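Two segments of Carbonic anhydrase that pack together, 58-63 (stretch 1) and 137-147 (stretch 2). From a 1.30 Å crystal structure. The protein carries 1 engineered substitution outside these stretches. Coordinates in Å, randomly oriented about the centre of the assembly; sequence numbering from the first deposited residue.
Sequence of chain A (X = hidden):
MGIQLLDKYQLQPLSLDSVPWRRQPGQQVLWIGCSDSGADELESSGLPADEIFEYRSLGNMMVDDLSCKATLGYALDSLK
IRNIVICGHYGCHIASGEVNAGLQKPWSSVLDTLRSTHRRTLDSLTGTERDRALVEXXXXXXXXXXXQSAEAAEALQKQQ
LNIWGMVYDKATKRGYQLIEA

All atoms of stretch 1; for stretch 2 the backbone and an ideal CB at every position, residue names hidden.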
# COMPACT_ATOMS: atom_id res chain seq x y z
N LEU A 58 5.41 1.62 -4.52
CA LEU A 58 6.42 1.21 -5.51
C LEU A 58 7.74 0.94 -4.81
O LEU A 58 8.30 1.84 -4.19
CB LEU A 58 6.61 2.31 -6.54
CG LEU A 58 5.42 2.67 -7.41
CD1 LEU A 58 5.72 3.91 -8.23
CD2 LEU A 58 5.05 1.49 -8.30
N GLY A 59 8.27 -0.25 -4.98
CA GLY A 59 9.62 -0.58 -4.50
C GLY A 59 9.75 -0.57 -2.99
O GLY A 59 10.90 -0.56 -2.52
N ASN A 60 8.68 -0.60 -2.23
CA ASN A 60 8.74 -0.48 -0.74
C ASN A 60 9.62 0.71 -0.40
O ASN A 60 10.46 0.63 0.54
CB ASN A 60 9.16 -1.77 -0.02
CG ASN A 60 10.38 -2.47 -0.56
OD1 ASN A 60 10.26 -3.34 -1.43
ND2 ASN A 60 11.56 -2.20 0.00
N MET A 61 9.43 1.82 -1.08
CA MET A 61 10.16 3.07 -0.85
C MET A 61 9.31 4.10 -0.16
O MET A 61 8.08 4.06 -0.24
CB MET A 61 10.68 3.66 -2.17
CG MET A 61 11.62 2.74 -2.92
SD MET A 61 12.30 3.69 -4.28
CE MET A 61 13.05 2.35 -5.18
N MET A 62 9.98 4.92 0.60
CA MET A 62 9.42 6.19 1.10
C MET A 62 10.25 7.31 0.48
O MET A 62 11.49 7.38 0.63
CB MET A 62 9.51 6.24 2.62
CG MET A 62 8.76 5.11 3.25
SD MET A 62 7.00 5.39 3.18
CE MET A 62 6.91 6.33 4.72
N VAL A 63 9.58 8.18 -0.24
CA VAL A 63 10.26 9.25 -1.03
C VAL A 63 9.74 10.59 -0.50
O VAL A 63 8.83 10.63 0.37
CB VAL A 63 9.99 9.04 -2.53
CG1 VAL A 63 10.46 7.67 -3.01
CG2 VAL A 63 8.54 9.27 -2.88
N UNK A 137 19.81 -4.13 -0.74
CA UNK A 137 20.42 -2.80 -0.64
C UNK A 137 19.32 -1.75 -0.55
O UNK A 137 19.48 -0.73 0.12
CB UNK A 137 21.33 -2.52 -1.83
N UNK A 138 18.26 -1.90 -1.34
CA UNK A 138 17.14 -0.93 -1.31
C UNK A 138 16.55 -0.92 0.11
O UNK A 138 16.25 0.16 0.61
CB UNK A 138 16.07 -1.29 -2.34
N UNK A 139 16.32 -2.07 0.69
CA UNK A 139 15.77 -2.10 2.09
C UNK A 139 16.73 -1.36 3.02
O UNK A 139 16.27 -0.47 3.75
CB UNK A 139 15.57 -3.53 2.58
N UNK A 140 18.02 -1.63 2.93
CA UNK A 140 18.97 -0.97 3.86
C UNK A 140 18.93 0.52 3.65
O UNK A 140 18.91 1.26 4.64
CB UNK A 140 20.40 -1.49 3.66
N UNK A 141 18.94 0.98 2.40
CA UNK A 141 18.98 2.44 2.16
C UNK A 141 17.64 3.05 2.53
O UNK A 141 17.63 4.17 3.07
CB UNK A 141 19.32 2.75 0.70
N UNK A 142 16.52 2.38 2.33
CA UNK A 142 15.24 2.97 2.78
C UNK A 142 15.19 3.08 4.31
O UNK A 142 14.67 4.04 4.82
CB UNK A 142 14.06 2.13 2.28
N UNK A 143 15.67 2.07 5.02
CA UNK A 143 15.72 2.18 6.50
C UNK A 143 16.58 3.37 6.95
O UNK A 143 16.10 4.18 7.75
CB UNK A 143 16.27 0.89 7.11
N UNK A 144 17.75 3.50 6.34
CA UNK A 144 18.68 4.58 6.76
C UNK A 144 18.06 5.92 6.42
O UNK A 144 18.03 6.85 7.24
CB UNK A 144 20.05 4.44 6.09
N UNK A 145 17.50 6.07 5.24
CA UNK A 145 16.88 7.32 4.77
C UNK A 145 15.72 7.68 5.68
O UNK A 145 15.60 8.86 6.08
CB UNK A 145 16.40 7.19 3.32
N UNK A 146 14.88 6.71 6.05
CA UNK A 146 13.70 7.00 6.87
C UNK A 146 14.16 7.43 8.27
O UNK A 146 13.54 8.33 8.85
CB UNK A 146 12.78 5.78 6.95
N UNK A 147 15.21 6.87 8.82
CA UNK A 147 15.71 7.31 10.15
C UNK A 147 16.19 8.77 10.09
O UNK A 147 16.18 9.48 11.14
CB UNK A 147 16.85 6.41 10.62

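Stretch 2 is helical throughout, so its side chains leave the backbone in a helical sweep and only some reach stretch 1.

At position 137 the CB has nothing of stretch 1 within 5.5 Å. The contact sets no demand, and many residues would suit. The residue is Leu137, which stays clear of stretch 1.

At position 138 the CA-to-CB bond points toward stretch 1. The ideal CB lies 5.2 Å from the carbonyl O of Gly59. A medium-length side chain with a donor would suit: Asn or Gln. The residue is Asn138. With chi1 in t, its ND2 donates to Gly59 O at 2.9 Å. The angle of 135° shows a bent bond. Asn138 ND2 also donates to water 1 at 2.9 Å, and that water accepts from Asn60 ND2 at 3.1 Å. The two amide nitrogens are thus bridged by one water.

At position 139 the bond points sideways. The ideal CB is 5.0 Å from Asn60 ND2. A modest side chain fits, polar or apolar. The residue is Val139, whose CG2 touches Asn60 ND2 at 4.0 Å.

Positions 140 and 141 are out of reach, so stretch 1 does not discriminate. They are Leu140 and Glu141.

Position 142 points toward stretch 1. The ideal CB is 4.3 Å from Asn60 O and 5.2 Å from Met62 N. The backbone there offers both a donor and acceptors, which favours an amide such as Gln. An ionised Glu would meet the donor only. The residue is Gln142, with chi1 and chi2 both m. Its OE1 accepts from Met62 N at 2.9 Å and 164°, a nearly straight bond. Gln142 NE2 donates to water 2 at 3.0 Å, and this water donates to Met62 O at 2.9 Å. The amide therefore engages both polar backbone atoms of Met62, one directly and one through water. Asn60 O meets only Gln142 CG, at 3.8 Å, and is left without a partner.

Position 145 points toward stretch 1, but its ideal CB has no neighbour there within 5.5 Å. A small or polar residue would fit the space beside Met62. The residue is Ser145. Its OG is 3.2 Å from water 3, which donates to Met62 O at 3.1 Å.

Position 146 points toward stretch 1, with the ideal CB 5.4 Å from Met62 CB. Leu, Ile or Met would suit. The residue is Leu146, whose CD1 packs against Met62 CB at 4.3 Å.

Positions 143, 144 and 147 are out of reach and unconstrained here; they are Val143, His144 and Arg147, the last touching a crystal neighbour.

Stretch 2, residues 137-147: LNVLEQVHSLR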
# COMPACT_ATOMS: atom_id res chain seq x y z
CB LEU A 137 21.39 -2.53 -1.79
CG LEU A 137 22.69 -3.35 -1.73
CD1 LEU A 137 23.34 -3.38 -3.09
CD2 LEU A 137 23.65 -2.76 -0.71
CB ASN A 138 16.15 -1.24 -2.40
CG ASN A 138 15.01 -0.27 -2.47
OD1 ASN A 138 15.25 0.92 -2.55
ND2 ASN A 138 13.79 -0.82 -2.43
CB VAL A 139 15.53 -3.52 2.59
CG1 VAL A 139 15.10 -3.49 4.05
CG2 VAL A 139 14.45 -4.24 1.76
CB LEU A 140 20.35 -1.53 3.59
CG LEU A 140 20.62 -2.94 4.10
CD1 LEU A 140 21.96 -3.42 3.56
CD2 LEU A 140 20.58 -3.01 5.62
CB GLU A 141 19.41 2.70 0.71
CG GLU A 141 20.84 2.22 0.47
CD GLU A 141 21.98 3.17 0.77
OE1 GLU A 141 21.88 3.96 1.75
OE2 GLU A 141 22.99 3.12 -0.00
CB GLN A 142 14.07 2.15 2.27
CG GLN A 142 13.90 2.21 0.75
CD GLN A 142 13.62 3.60 0.27
OE1 GLN A 142 12.81 4.31 0.82
NE2 GLN A 142 14.28 4.03 -0.80
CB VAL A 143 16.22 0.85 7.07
CG1 VAL A 143 16.56 1.03 8.56
CG2 VAL A 143 15.21 -0.25 6.84
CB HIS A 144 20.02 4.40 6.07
CG HIS A 144 20.92 5.57 6.27
ND1 HIS A 144 21.52 5.80 7.49
CD2 HIS A 144 21.24 6.60 5.46
CE1 HIS A 144 22.22 6.92 7.43
NE2 HIS A 144 22.07 7.43 6.18
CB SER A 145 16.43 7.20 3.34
OG SER A 145 15.75 8.38 2.96
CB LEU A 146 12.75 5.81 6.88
CG LEU A 146 11.38 6.15 7.43
CD1 LEU A 146 10.72 7.26 6.64
CD2 LEU A 146 10.54 4.88 7.45
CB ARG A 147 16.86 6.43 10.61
CG ARG A 147 16.49 5.01 10.94
CD ARG A 147 17.63 4.28 11.63
NE ARG A 147 17.32 2.92 11.94
CZ ARG A 147 17.97 1.85 11.55
NH1 ARG A 147 19.13 2.00 10.92
NH2 ARG A 147 17.56 0.66 11.86
O HOH W 1 13.73 -3.65 -1.71
O HOH W 2 13.84 6.96 -0.93
O HOH W 3 12.60 8.52 3.28
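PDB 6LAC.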